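Local coordinates for adenylosuccinate lyase (Francisella tularensis subsp. tularensis SCHU S4, PDB 4EEI), which probably catalyses the release of fumarate from adenylosuccinate and from the succinylated imidazole-carboxamide intermediate, two steps of purine biosynthesis, at residues Glu25-Ile30 against Ser95-Ser100; Phe150-Leu155 against Asp423-Arg428. All coordinates share one frame; numbering follows the deposited sequence.

Interaction 1: Glu25-Ile30 against Ser95-Ser100. With AMP (adenosine monophosphate), chain O; EDO (1,2-ethanediol), chain P.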
# COMPACT_ATOMS: atom_id res chain seq x y z
N GLU B 25 2.55 -16.50 31.97
CA GLU B 25 2.95 -17.85 31.59
C GLU B 25 4.40 -17.87 31.09
O GLU B 25 5.17 -18.77 31.43
CB GLU B 25 2.01 -18.41 30.51
CG GLU B 25 2.37 -19.83 30.09
CD GLU B 25 1.49 -20.38 28.96
OE1 GLU B 25 0.45 -19.75 28.64
OE2 GLU B 25 1.85 -21.43 28.40
N VAL B 26 4.76 -16.86 30.30
CA VAL B 26 6.13 -16.72 29.82
C VAL B 26 7.13 -16.44 30.94
O VAL B 26 8.22 -17.03 30.98
CB VAL B 26 6.20 -15.63 28.72
CG1 VAL B 26 7.62 -15.43 28.26
CG2 VAL B 26 5.32 -16.04 27.56
N GLU B 27 6.78 -15.53 31.86
CA GLU B 27 7.63 -15.25 33.01
C GLU B 27 7.88 -16.52 33.84
O GLU B 27 8.97 -16.74 34.35
CB GLU B 27 7.00 -14.20 33.93
CG GLU B 27 6.93 -12.78 33.37
CD GLU B 27 8.22 -11.98 33.55
OE1 GLU B 27 9.27 -12.59 33.88
OE2 GLU B 27 8.19 -10.75 33.37
N LEU B 28 6.85 -17.35 33.96
CA LEU B 28 6.96 -18.53 34.82
C LEU B 28 7.70 -19.64 34.11
O LEU B 28 8.29 -20.51 34.75
CB LEU B 28 5.57 -19.00 35.26
CG LEU B 28 4.86 -18.02 36.18
CD1 LEU B 28 3.48 -18.54 36.55
CD2 LEU B 28 5.71 -17.77 37.42
N ALA B 29 7.68 -19.62 32.78
CA ALA B 29 8.45 -20.60 32.00
C ALA B 29 9.96 -20.41 32.21
O ALA B 29 10.68 -21.37 32.48
CB ALA B 29 8.10 -20.51 30.52
N ILE B 30 10.43 -19.17 32.08
CA ILE B 30 11.85 -18.91 32.31
C ILE B 30 12.20 -19.07 33.79
O ILE B 30 13.27 -19.56 34.15
CB ILE B 30 12.30 -17.53 31.75
CG1 ILE B 30 13.81 -17.37 31.85
CG2 ILE B 30 11.59 -16.38 32.46
CD1 ILE B 30 14.58 -18.45 31.10
N SER B 95 11.17 -7.28 26.49
CA SER B 95 10.65 -7.83 25.24
C SER B 95 10.85 -9.35 25.08
O SER B 95 10.23 -9.95 24.21
CB SER B 95 11.16 -7.06 24.03
OG SER B 95 10.46 -5.84 23.88
N ASP B 96 11.70 -9.96 25.90
CA ASP B 96 11.73 -11.42 25.94
C ASP B 96 10.35 -11.88 26.37
O ASP B 96 9.82 -12.87 25.87
CB ASP B 96 12.75 -11.93 26.97
CG ASP B 96 14.20 -11.81 26.51
OD1 ASP B 96 14.46 -11.88 25.29
OD2 ASP B 96 15.08 -11.68 27.39
N ILE B 97 9.77 -11.15 27.31
CA ILE B 97 8.45 -11.52 27.82
C ILE B 97 7.35 -11.11 26.85
O ILE B 97 6.47 -11.91 26.51
CB ILE B 97 8.19 -10.89 29.20
CG1 ILE B 97 9.31 -11.23 30.19
CG2 ILE B 97 6.83 -11.33 29.75
CD1 ILE B 97 9.56 -12.73 30.38
N ILE B 98 7.39 -9.86 26.40
CA ILE B 98 6.33 -9.33 25.53
C ILE B 98 6.22 -10.13 24.24
O ILE B 98 5.12 -10.53 23.85
CB ILE B 98 6.60 -7.87 25.14
CG1 ILE B 98 6.60 -6.97 26.37
CG2 ILE B 98 5.56 -7.38 24.13
CD1 ILE B 98 7.17 -5.58 26.10
N ASP B 99 7.34 -10.34 23.57
CA ASP B 99 7.32 -10.97 22.26
C ASP B 99 7.01 -12.46 22.35
O ASP B 99 6.34 -13.00 21.48
CB ASP B 99 8.65 -10.73 21.51
CG ASP B 99 8.78 -9.30 20.98
OD1 ASP B 99 7.82 -8.50 21.11
OD2 ASP B 99 9.85 -8.99 20.41
N SER B 100 7.49 -13.12 23.39
CA SER B 100 7.18 -14.53 23.57
C SER B 100 5.70 -14.71 23.89
O SER B 100 5.05 -15.63 23.40
CB SER B 100 8.08 -15.15 24.64
OG SER B 100 9.43 -15.15 24.22
P AMP O . 3.62 2.12 23.30
O1P AMP O . 2.34 2.87 23.62
O2P AMP O . 4.56 2.87 22.40
O3P AMP O . 3.41 0.68 22.92
O5' AMP O . 4.39 2.05 24.71
C5' AMP O . 5.54 1.22 24.86
C4' AMP O . 5.78 0.95 26.35
O4' AMP O . 6.93 0.12 26.52
C3' AMP O . 6.04 2.25 27.10
O3' AMP O . 5.25 2.26 28.29
C2' AMP O . 7.51 2.19 27.48
O2' AMP O . 7.73 2.76 28.77
C1' AMP O . 7.82 0.71 27.47
N9 AMP O . 9.23 0.47 27.09
C8 AMP O . 10.21 1.39 27.05
N7 AMP O . 11.39 0.84 26.67
C5 AMP O . 11.17 -0.47 26.47
C6 AMP O . 11.99 -1.63 26.05
N6 AMP O . 13.31 -1.50 25.78
N1 AMP O . 11.37 -2.83 25.96
C2 AMP O . 10.06 -2.97 26.23
N3 AMP O . 9.26 -1.96 26.61
C4 AMP O . 9.75 -0.71 26.75
C1 EDO P . 5.62 -13.12 16.83
O1 EDO P . 6.68 -13.07 15.87
C2 EDO P . 6.02 -12.41 18.12
O2 EDO P . 7.18 -13.05 18.66
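Val-26 and Glu-27, on helix 16-33, pack against Ile-97 and Ser-100 on the opening turns of helix 94-131, the helix whose other face lines the AMP pocket. The short segments run at 124° to each other, with axes 9.3 Å apart at closest approach. The Val-26 and Ile-97 side chains point past each other, and Val-26 meets both Ile-97 and Ser-100, one turn further on. Its CG1 branch, anti to the backbone N (chi1 177°), makes the closer contacts, lying 3.7 Å from CB of Ser-100 and 3.9 Å from CD1 of Ile-97; CG2 also lies against Ser-100.

Glu-27 crosses the Ile-97 side chain at about a right angle. A bend at chi2 (-83°) turns its carboxylate across the end of the isoleucine, leaving OE2 of Glu-27 3.4 Å from CG1 of Ile-97 and the carboxylate carbon CD 3.5 Å from CD1 of Ile-97. This is a purely van der Waals touch: OE2 finds its polar partner in ND1 of His-89, a partner for the buried carboxylate, which is probably ionised.

In the fumarase/aspartase-type lyase fold, long helices such as 94-131 form the core, and here the first turns of that helix also contribute two residues to the AMP pocket. OG of Ser-95 lies 3.7 Å from C2 of the adenine and is hydrogen-bonded to Arg-301, another residue of the AMP pocket, while CD1 of Ile-98 sits 3.9 Å from the same C2. On the side facing Val-26, the hydroxyl of Ser-100 turns back into its own helix: OG donates to the carbonyl O of Asp-96 at 2.8 Å, nearly along the C=O axis, and is also bonded to the backbone N of Gln-179. The carboxylate of Asp-96, in turn, takes backbone N-H groups from Ser-181 and Gly-182.

Interaction 2: Phe150-Leu155 against Asp423-Arg428. With K (potassium ion), chain V.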
# COMPACT_ATOMS: atom_id res chain seq x y z
N PHE B 150 -21.15 -24.71 -13.70
CA PHE B 150 -21.34 -23.64 -12.72
C PHE B 150 -20.53 -23.97 -11.46
O PHE B 150 -19.95 -23.09 -10.82
CB PHE B 150 -22.82 -23.50 -12.38
CG PHE B 150 -23.17 -22.26 -11.58
CD1 PHE B 150 -23.30 -22.31 -10.21
CD2 PHE B 150 -23.38 -21.04 -12.23
CE1 PHE B 150 -23.64 -21.17 -9.48
CE2 PHE B 150 -23.71 -19.90 -11.50
CZ PHE B 150 -23.84 -19.96 -10.13
N GLY B 151 -20.47 -25.26 -11.14
CA GLY B 151 -19.74 -25.71 -9.96
C GLY B 151 -18.26 -25.40 -10.00
O GLY B 151 -17.59 -25.29 -8.97
N GLN B 152 -17.72 -25.24 -11.21
CA GLN B 152 -16.31 -24.92 -11.34
C GLN B 152 -16.01 -23.52 -10.79
O GLN B 152 -14.87 -23.22 -10.42
CB GLN B 152 -15.89 -25.05 -12.80
CG GLN B 152 -14.40 -24.95 -13.02
CD GLN B 152 -13.98 -25.50 -14.36
OE1 GLN B 152 -14.40 -26.59 -14.76
NE2 GLN B 152 -13.14 -24.75 -15.08
N LYS B 153 -17.03 -22.66 -10.72
CA LYS B 153 -16.83 -21.34 -10.11
C LYS B 153 -16.48 -21.52 -8.64
O LYS B 153 -15.52 -20.94 -8.14
CB LYS B 153 -18.07 -20.46 -10.26
CG LYS B 153 -18.40 -20.05 -11.70
CD LYS B 153 -19.74 -19.32 -11.76
CE LYS B 153 -20.03 -18.75 -13.15
NZ LYS B 153 -19.01 -17.74 -13.57
N PHE B 154 -17.27 -22.33 -7.95
CA PHE B 154 -17.01 -22.58 -6.54
C PHE B 154 -15.76 -23.41 -6.34
O PHE B 154 -15.06 -23.24 -5.36
CB PHE B 154 -18.20 -23.28 -5.90
CG PHE B 154 -19.45 -22.46 -5.88
CD1 PHE B 154 -19.54 -21.35 -5.06
CD2 PHE B 154 -20.54 -22.79 -6.67
CE1 PHE B 154 -20.70 -20.57 -5.03
CE2 PHE B 154 -21.69 -22.03 -6.65
CZ PHE B 154 -21.77 -20.92 -5.83
N LEU B 155 -15.48 -24.33 -7.26
CA LEU B 155 -14.30 -25.17 -7.11
C LEU B 155 -13.04 -24.34 -7.28
O LEU B 155 -12.01 -24.60 -6.64
CB LEU B 155 -14.33 -26.34 -8.11
CG LEU B 155 -13.22 -27.38 -7.89
CD1 LEU B 155 -13.47 -28.20 -6.61
CD2 LEU B 155 -13.09 -28.31 -9.11
N ASP B 423 -15.26 -34.09 -14.54
CA ASP B 423 -14.90 -35.11 -13.55
C ASP B 423 -13.41 -35.05 -13.23
O ASP B 423 -13.01 -35.13 -12.06
CB ASP B 423 -15.25 -36.52 -14.06
CG ASP B 423 -16.74 -36.80 -14.06
OD1 ASP B 423 -17.54 -35.86 -13.85
OD2 ASP B 423 -17.12 -37.97 -14.30
N HIS B 424 -12.59 -34.91 -14.26
CA HIS B 424 -11.14 -34.86 -14.09
C HIS B 424 -10.69 -33.64 -13.29
O HIS B 424 -9.75 -33.71 -12.50
CB HIS B 424 -10.45 -34.85 -15.45
CG HIS B 424 -10.55 -36.15 -16.19
ND1 HIS B 424 -11.10 -36.24 -17.45
CD2 HIS B 424 -10.16 -37.40 -15.86
CE1 HIS B 424 -11.06 -37.50 -17.86
NE2 HIS B 424 -10.49 -38.22 -16.91
N VAL B 425 -11.35 -32.51 -13.54
CA VAL B 425 -11.00 -31.27 -12.86
C VAL B 425 -11.30 -31.38 -11.37
O VAL B 425 -10.49 -30.99 -10.53
CB VAL B 425 -11.76 -30.07 -13.48
CG1 VAL B 425 -11.49 -28.79 -12.69
CG2 VAL B 425 -11.37 -29.90 -14.94
N PHE B 426 -12.47 -31.92 -11.05
CA PHE B 426 -12.85 -32.14 -9.65
C PHE B 426 -11.88 -33.12 -8.98
O PHE B 426 -11.39 -32.85 -7.88
CB PHE B 426 -14.29 -32.64 -9.55
CG PHE B 426 -15.30 -31.53 -9.41
CD1 PHE B 426 -15.61 -30.70 -10.49
CD2 PHE B 426 -15.93 -31.31 -8.19
CE1 PHE B 426 -16.53 -29.66 -10.35
CE2 PHE B 426 -16.87 -30.28 -8.04
CZ PHE B 426 -17.17 -29.46 -9.13
N ASP B 427 -11.61 -34.24 -9.64
CA ASP B 427 -10.70 -35.24 -9.09
C ASP B 427 -9.28 -34.72 -8.81
O ASP B 427 -8.70 -35.03 -7.78
CB ASP B 427 -10.66 -36.51 -9.95
CG ASP B 427 -11.88 -37.40 -9.76
OD1 ASP B 427 -12.61 -37.24 -8.76
OD2 ASP B 427 -12.11 -38.29 -10.63
N ARG B 428 -8.70 -33.93 -9.72
CA ARG B 428 -7.35 -33.44 -9.48
C ARG B 428 -7.33 -32.29 -8.46
O ARG B 428 -6.28 -31.94 -7.93
CB ARG B 428 -6.70 -32.98 -10.79
CG ARG B 428 -7.31 -31.69 -11.35
CD ARG B 428 -6.75 -31.32 -12.73
NE ARG B 428 -7.30 -30.04 -13.19
CZ ARG B 428 -7.28 -29.63 -14.45
NH1 ARG B 428 -6.74 -30.40 -15.40
NH2 ARG B 428 -7.80 -28.45 -14.77
K K V . -7.93 -36.44 -5.93
O HOH W 1 -5.89 -34.68 -6.36
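A CH-pi contact between Leu-155 and Phe-426 anchors this buried helix-to-helix packing, which joins the N-terminal part of helix 151-173 to the short helix 422-429 near the C-terminus of the chain. The two segments run almost parallel, 18° apart in direction, and their axes come no closer than 11.3 Å, so the space between them is bridged by side chains rather than backbone. CD2 of Leu-155 and the Phe-426 ring span it together. The methyl sits over one face of the ring, 3.8 Å from the centroid and 14° off the ring normal, slightly displaced toward CD1. In the leucine, CG anti to the backbone N (chi1 -172°) heads across the gap, and chi2 then sets CD2 over the ring. The same methyl also meets CG1 of Val-425 at 4.0 Å.

Beyond the leucine, the tip of the ring comes up to the backbone one turn earlier, where Gly-151 has no side chain to intervene; CZ of Phe-426 lies 4.2 Å from the carbonyl O of Gly-151. Gln-152 crosses Val-425 at about a right angle and brings OE1 within 4.2 Å of CG1 of Val-425, a loose touch, while its NE2 is hydrogen-bonded to the carbonyl of Gly-185 of the third subunit.

On the far side of helix 422-429, the carbonyl O of Asp-427 binds a potassium ion at 2.5 Å. The backbone oxygens of Val-430, Lys-431 and Arg-433 and a water complete the set of ligands.

Helix 151-173 follows the hairpin strand 143-149 in the chain, and helix 94-131 borders the pair: Phe-154 leans on its last turns, while Phe-426 packs on its Glu-129 and makes a cation-pi contact with Lys-132 just past its end.

In the fold
Both segments of interaction 1 precede those of interaction 2 in the chain, and the chain's centre lies between the two contacts, which are about 47 Å apart between centres and about 36 Å between nearest atoms. Helix 94-131 connects them: residues 95-100 are its first turns, while its last turns border interaction 2, followed by the hairpin 135-149 and helix 151-173. The first contact thus sits beside the AMP bound to this chain, where Arg-4 and Tyr-5 of the second subunit also bond the nucleotide. The second ties the C-terminal helix 422-429 to the helical body, consistent with a four-chain assembly in which the third subunit packs against this region.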